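Local coordinates for putative lipoprotein YerB (Bacillus subtilis, PDB 2PSB), which is a putative membrane lipoprotein of unknown function that interacts with the helicase PcrA, an interaction not essential for viability or repair of UV lesions, at residues H103-G108 with Q112-A117; Y149-A154 with Y159-E164. All blocks are in the same frame, centred on the assembly; numbering follows the deposited sequence.

Both contacts are local closures made by a short helix, and they follow one another along the chain. Contact 1 spans helix 107-114 from its entry to its exit; contact 2 joins helix 147-157 to the loop that leaves it. Their centres lie 19 Å apart, and their nearest atoms, about 7 Å apart, do not touch. Strand 120-122 links the two: Tyr120 packs against Leu113 and Glu114 of contact 1, and its backbone O accepts a hydrogen bond from Tyr159 OH of contact 2. The centre of contact 1 sits about 18 Å and that of contact 2 about 19 Å from the centre of the chain; contact 1 is a surface contact and contact 2 is partly buried.

Contact 1. Residues H103-G108 with Q112-A117; sequences HGWSPG and QLESGA
The six-membered ring of the Trp105 indole meets Leu113 and Glu114, at the last turn of helix 107-114, in different ways. Leu113 comes in at the ring edge, close to the indole plane, with CD1 3.9 Å from Trp105 CE3. The carboxylate of Glu114 approaches obliquely, its OE2 4.1 Å from Trp105 CH2, and the carboxylate and indole planes are turned 67° apart. A first torsion of 44° sets Trp105 CG between the backbone N and the carbonyl carbon, which carries the six-membered ring alongside that last turn. Glu114 reaches it with an extended chain running roughly at right angles to the tryptophan side chain, while its OE1 has a long, weak ion pair with Lys110.

Helix 107-114 connects strand 99-102 to strand 120-122, which pair in parallel. Ser106 occupies the N-cap position, and at the other end a Schellman motif stops the helix, with Gly116 as its C-prime residue at positive phi. Ala117 N bonds to Gln112 O at 3.2 Å, and the Gly116 N to Leu113 O bond, also 3.2 Å, is weak. Gln112 O takes a second donor, Ser115 N, which arrives from the opposite face of the carbonyl plane to Ala117 N. Between the two ends, Gln112 N gives Gly108 O a helical bond of 3.0 Å with an N-H...O angle of 162°. The buried side chain of Leu113 also packs on Phe100 and His102 of strand 99-102 and on Val90 of helix 87-94.

Contact 2. Residues Y149-A154 with Y159-E164; sequences YIKKAA and YKLKQE
The phenol ring of Tyr159 lies oblique to the backbone of Ala154, presenting neither a clear face nor a clear edge, with its CD2 4.0 Å from Ala154 CA. Its first torsion, -68°, puts CG beside the backbone N and anti to the carbonyl carbon, and the ring leads to the backbone of Tyr120 instead of lying over the alanine methyl. That methyl is met by aliphatic carbon instead. Ala154 CB sits 3.9 Å from Tyr159 CB and 3.6 Å from Leu161 CD2, so two residues on alternate positions of the departing chain pack on one small side chain. Leu161 CD2 also reaches Lys151 CG, one turn earlier in the helix, at 4.2 Å; the lysine amine leads away from the loop.

A backbone bond fixes the return of the chain: Tyr159 N donates to Ala154 O over 2.9 Å, with an N-H...O angle of 156°. The polar end of Tyr159 is held separately, its OH bonded to Tyr120 O.

Helix 147-157 rests through Ile150 and Ala153 on Met121 of strand 120-122, while Lys160 forms a salt bridge with Asp119 just before that strand. Beyond the turn, the loop leading toward strand 183-187 runs beside another part of the chain, with backbone hydrogen bonds linking Leu161 to Arg31 and Gln163 to Glu29.

Contact 1. Residues H103-G108 with Q112-A117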
loop_
_atom_site.group_PDB
_atom_site.type_symbol
_atom_site.label_atom_id
_atom_site.label_comp_id
_atom_site.label_asym_id
_atom_site.label_seq_id
_atom_site.Cartn_x
_atom_site.Cartn_y
_atom_site.Cartn_z
ATOM N N HIS A 103 -8.480 10.726 4.059
ATOM C CA HIS A 103 -9.764 11.262 4.471
ATOM C C HIS A 103 -9.948 11.026 5.960
ATOM O O HIS A 103 -10.386 9.951 6.391
ATOM C CB HIS A 103 -10.894 10.603 3.685
ATOM C CG HIS A 103 -12.173 11.384 3.706
ATOM N ND1 HIS A 103 -13.218 11.125 2.848
ATOM C CD2 HIS A 103 -12.562 12.439 4.464
ATOM C CE1 HIS A 103 -14.193 11.988 3.069
ATOM N NE2 HIS A 103 -13.820 12.796 4.045
ATOM N N GLY A 104 -9.615 12.051 6.738
ATOM C CA GLY A 104 -9.704 11.953 8.180
ATOM C C GLY A 104 -8.326 11.560 8.661
ATOM O O GLY A 104 -7.421 11.348 7.849
ATOM N N TRP A 105 -8.158 11.452 9.971
ATOM C CA TRP A 105 -6.865 11.088 10.533
ATOM C C TRP A 105 -6.904 10.862 12.039
ATOM O O TRP A 105 -7.882 11.188 12.711
ATOM C CB TRP A 105 -5.825 12.177 10.223
ATOM C CG TRP A 105 -6.309 13.596 10.432
ATOM C CD1 TRP A 105 -7.271 14.023 11.305
ATOM C CD2 TRP A 105 -5.823 14.773 9.768
ATOM N NE1 TRP A 105 -7.418 15.392 11.222
ATOM C CE2 TRP A 105 -6.543 15.875 10.286
ATOM C CE3 TRP A 105 -4.854 15.002 8.779
ATOM C CZ2 TRP A 105 -6.317 17.187 9.855
ATOM C CZ3 TRP A 105 -4.630 16.312 8.350
ATOM C CH2 TRP A 105 -5.363 17.384 8.887
ATOM N N SER A 106 -5.829 10.288 12.560
ATOM C CA SER A 106 -5.717 10.058 13.987
ATOM C C SER A 106 -5.039 11.311 14.541
ATOM O O SER A 106 -4.462 12.093 13.789
ATOM C CB SER A 106 -4.853 8.825 14.273
ATOM O OG SER A 106 -3.532 9.002 13.798
ATOM N N PRO A 107 -5.114 11.525 15.859
ATOM C CA PRO A 107 -4.485 12.702 16.459
ATOM C C PRO A 107 -3.027 12.864 16.029
ATOM O O PRO A 107 -2.617 13.933 15.560
ATOM C CB PRO A 107 -4.628 12.432 17.951
ATOM C CG PRO A 107 -5.972 11.766 18.016
ATOM C CD PRO A 107 -5.894 10.779 16.862
ATOM N N GLY A 108 -2.254 11.793 16.192
ATOM C CA GLY A 108 -0.854 11.823 15.821
ATOM C C GLY A 108 -0.667 12.248 14.380
ATOM O O GLY A 108 0.118 13.147 14.092
ATOM N N GLN A 112 1.291 15.597 12.828
ATOM C CA GLN A 112 2.384 15.250 11.936
ATOM C C GLN A 112 2.263 16.005 10.619
ATOM O O GLN A 112 3.184 16.709 10.207
ATOM C CB GLN A 112 2.370 13.738 11.692
ATOM C CG GLN A 112 3.742 13.103 11.589
ATOM C CD GLN A 112 3.696 11.606 11.831
ATOM O OE1 GLN A 112 3.102 10.855 11.051
ATOM N NE2 GLN A 112 4.320 11.163 12.923
ATOM N N LEU A 113 1.117 15.865 9.968
ATOM C CA LEU A 113 0.876 16.521 8.693
ATOM C C LEU A 113 0.704 18.038 8.804
ATOM O O LEU A 113 1.025 18.775 7.869
ATOM C CB LEU A 113 -0.345 15.898 8.024
ATOM C CG LEU A 113 -0.119 14.442 7.595
ATOM C CD1 LEU A 113 -1.442 13.797 7.217
ATOM C CD2 LEU A 113 0.869 14.399 6.429
ATOM N N GLU A 114 0.196 18.512 9.936
ATOM C CA GLU A 114 0.024 19.944 10.114
ATOM C C GLU A 114 1.376 20.567 10.457
ATOM O O GLU A 114 1.546 21.777 10.403
ATOM C CB GLU A 114 -1.014 20.227 11.202
ATOM C CG GLU A 114 -2.400 19.699 10.846
ATOM C CD GLU A 114 -3.508 20.245 11.738
ATOM O OE1 GLU A 114 -3.378 20.201 12.980
ATOM O OE2 GLU A 114 -4.525 20.708 11.185
ATOM N N SER A 115 2.341 19.716 10.783
ATOM C CA SER A 115 3.693 20.152 11.106
ATOM C C SER A 115 4.549 20.157 9.849
ATOM O O SER A 115 5.757 20.364 9.920
ATOM C CB SER A 115 4.328 19.223 12.146
ATOM O OG SER A 115 3.650 19.304 13.388
ATOM N N GLY A 116 3.912 19.914 8.707
ATOM C CA GLY A 116 4.609 19.913 7.430
ATOM C C GLY A 116 5.230 18.597 7.000
ATOM O O GLY A 116 6.134 18.582 6.165
ATOM N N ALA A 117 4.743 17.488 7.551
ATOM C CA ALA A 117 5.295 16.175 7.218
ATOM C C ALA A 117 5.186 15.816 5.742
ATOM O O ALA A 117 6.040 15.107 5.222
ATOM C CB ALA A 117 4.628 15.090 8.063
#

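Contact 2. Residues Y149-A154 with Y159-E164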
loop_
_atom_site.group_PDB
_atom_site.type_symbol
_atom_site.label_atom_id
_atom_site.label_comp_id
_atom_site.label_asym_id
_atom_site.label_seq_id
_atom_site.Cartn_x
_atom_site.Cartn_y
_atom_site.Cartn_z
ATOM N N TYR A 149 -8.972 14.677 -10.249
ATOM C CA TYR A 149 -9.330 15.569 -9.149
ATOM C C TYR A 149 -8.142 15.793 -8.226
ATOM O O TYR A 149 -7.986 16.861 -7.635
ATOM C CB TYR A 149 -10.507 14.997 -8.348
ATOM C CG TYR A 149 -11.833 15.075 -9.075
ATOM C CD1 TYR A 149 -11.938 15.721 -10.310
ATOM C CD2 TYR A 149 -12.988 14.541 -8.512
ATOM C CE1 TYR A 149 -13.163 15.838 -10.965
ATOM C CE2 TYR A 149 -14.215 14.651 -9.154
ATOM C CZ TYR A 149 -14.301 15.302 -10.382
ATOM O OH TYR A 149 -15.522 15.422 -11.015
ATOM N N ILE A 150 -7.310 14.773 -8.092
ATOM C CA ILE A 150 -6.136 14.885 -7.249
ATOM C C ILE A 150 -5.195 15.934 -7.838
ATOM O O ILE A 150 -4.562 16.697 -7.112
ATOM C CB ILE A 150 -5.427 13.533 -7.148
ATOM C CG1 ILE A 150 -6.367 12.534 -6.453
ATOM C CG2 ILE A 150 -4.094 13.687 -6.410
ATOM C CD1 ILE A 150 -5.974 11.074 -6.626
ATOM N N LYS A 151 -5.106 15.960 -9.163
ATOM C CA LYS A 151 -4.265 16.940 -9.835
ATOM C C LYS A 151 -4.827 18.336 -9.571
ATOM O O LYS A 151 -4.086 19.263 -9.229
ATOM C CB LYS A 151 -4.224 16.658 -11.338
ATOM C CG LYS A 151 -3.272 15.546 -11.711
ATOM C CD LYS A 151 -3.820 14.686 -12.852
ATOM C CE LYS A 151 -3.895 15.415 -14.170
ATOM N NZ LYS A 151 -4.251 14.453 -15.260
ATOM N N LYS A 152 -6.143 18.474 -9.702
ATOM C CA LYS A 152 -6.783 19.761 -9.470
ATOM C C LYS A 152 -6.517 20.262 -8.055
ATOM O O LYS A 152 -6.317 21.459 -7.843
ATOM C CB LYS A 152 -8.292 19.672 -9.738
ATOM C CG LYS A 152 -8.645 19.435 -11.204
ATOM C CD LYS A 152 -7.879 20.386 -12.132
ATOM C CE LYS A 152 -8.181 20.110 -13.610
ATOM N NZ LYS A 152 -7.407 20.977 -14.562
ATOM N N ALA A 153 -6.487 19.350 -7.090
ATOM C CA ALA A 153 -6.233 19.736 -5.707
ATOM C C ALA A 153 -4.772 20.137 -5.541
ATOM O O ALA A 153 -4.432 20.935 -4.666
ATOM C CB ALA A 153 -6.587 18.589 -4.759
ATOM N N ALA A 154 -3.906 19.577 -6.383
ATOM C CA ALA A 154 -2.482 19.905 -6.335
ATOM C C ALA A 154 -2.303 21.302 -6.934
ATOM O O ALA A 154 -1.490 22.087 -6.460
ATOM C CB ALA A 154 -1.674 18.888 -7.132
ATOM N N TYR A 159 1.149 22.215 -5.162
ATOM C CA TYR A 159 1.943 21.008 -4.981
ATOM C C TYR A 159 2.574 20.658 -6.312
ATOM O O TYR A 159 1.910 20.706 -7.352
ATOM C CB TYR A 159 1.070 19.826 -4.528
ATOM C CG TYR A 159 0.494 19.939 -3.131
ATOM C CD1 TYR A 159 1.160 20.651 -2.137
ATOM C CD2 TYR A 159 -0.686 19.275 -2.784
ATOM C CE1 TYR A 159 0.675 20.700 -0.838
ATOM C CE2 TYR A 159 -1.182 19.315 -1.477
ATOM C CZ TYR A 159 -0.491 20.032 -0.508
ATOM O OH TYR A 159 -0.946 20.074 0.799
ATOM N N LYS A 160 3.856 20.319 -6.285
ATOM C CA LYS A 160 4.553 19.929 -7.500
ATOM C C LYS A 160 4.027 18.560 -7.932
ATOM O O LYS A 160 3.869 17.658 -7.109
ATOM C CB LYS A 160 6.062 19.869 -7.251
ATOM C CG LYS A 160 6.435 19.495 -5.834
ATOM C CD LYS A 160 6.860 20.720 -5.044
ATOM C CE LYS A 160 6.627 20.518 -3.551
ATOM N NZ LYS A 160 5.169 20.443 -3.254
ATOM N N LEU A 161 3.745 18.420 -9.220
ATOM C CA LEU A 161 3.221 17.172 -9.763
ATOM C C LEU A 161 4.301 16.373 -10.464
ATOM O O LEU A 161 4.110 15.209 -10.792
ATOM C CB LEU A 161 2.084 17.463 -10.748
ATOM C CG LEU A 161 0.754 17.943 -10.161
ATOM C CD1 LEU A 161 -0.141 18.490 -11.260
ATOM C CD2 LEU A 161 0.079 16.776 -9.448
ATOM N N LYS A 162 5.437 17.008 -10.704
ATOM C CA LYS A 162 6.534 16.336 -11.373
ATOM C C LYS A 162 7.786 16.365 -10.546
ATOM O O LYS A 162 8.158 17.391 -10.006
ATOM C CB LYS A 162 6.823 16.968 -12.740
ATOM C CG LYS A 162 5.829 16.580 -13.816
ATOM C CD LYS A 162 6.326 16.970 -15.196
ATOM C CE LYS A 162 5.294 16.628 -16.260
ATOM N NZ LYS A 162 4.953 15.172 -16.285
ATOM N N GLN A 163 8.418 15.208 -10.438
ATOM C CA GLN A 163 9.670 15.061 -9.716
ATOM C C GLN A 163 10.165 13.661 -10.007
ATOM O O GLN A 163 9.386 12.779 -10.362
ATOM C CB GLN A 163 9.487 15.249 -8.204
ATOM C CG GLN A 163 8.677 14.180 -7.511
ATOM C CD GLN A 163 8.849 14.217 -5.998
ATOM O OE1 GLN A 163 8.771 15.285 -5.373
ATOM N NE2 GLN A 163 9.071 13.043 -5.396
ATOM N N GLU A 164 11.468 13.465 -9.890
ATOM C CA GLU A 164 12.040 12.157 -10.130
ATOM C C GLU A 164 12.220 11.494 -8.773
ATOM O O GLU A 164 12.621 12.146 -7.809
ATOM C CB GLU A 164 13.383 12.294 -10.848
ATOM C CG GLU A 164 13.274 12.990 -12.199
ATOM C CD GLU A 164 14.620 13.422 -12.759
ATOM O OE1 GLU A 164 15.475 12.547 -13.016
ATOM O OE2 GLU A 164 14.820 14.644 -12.938
#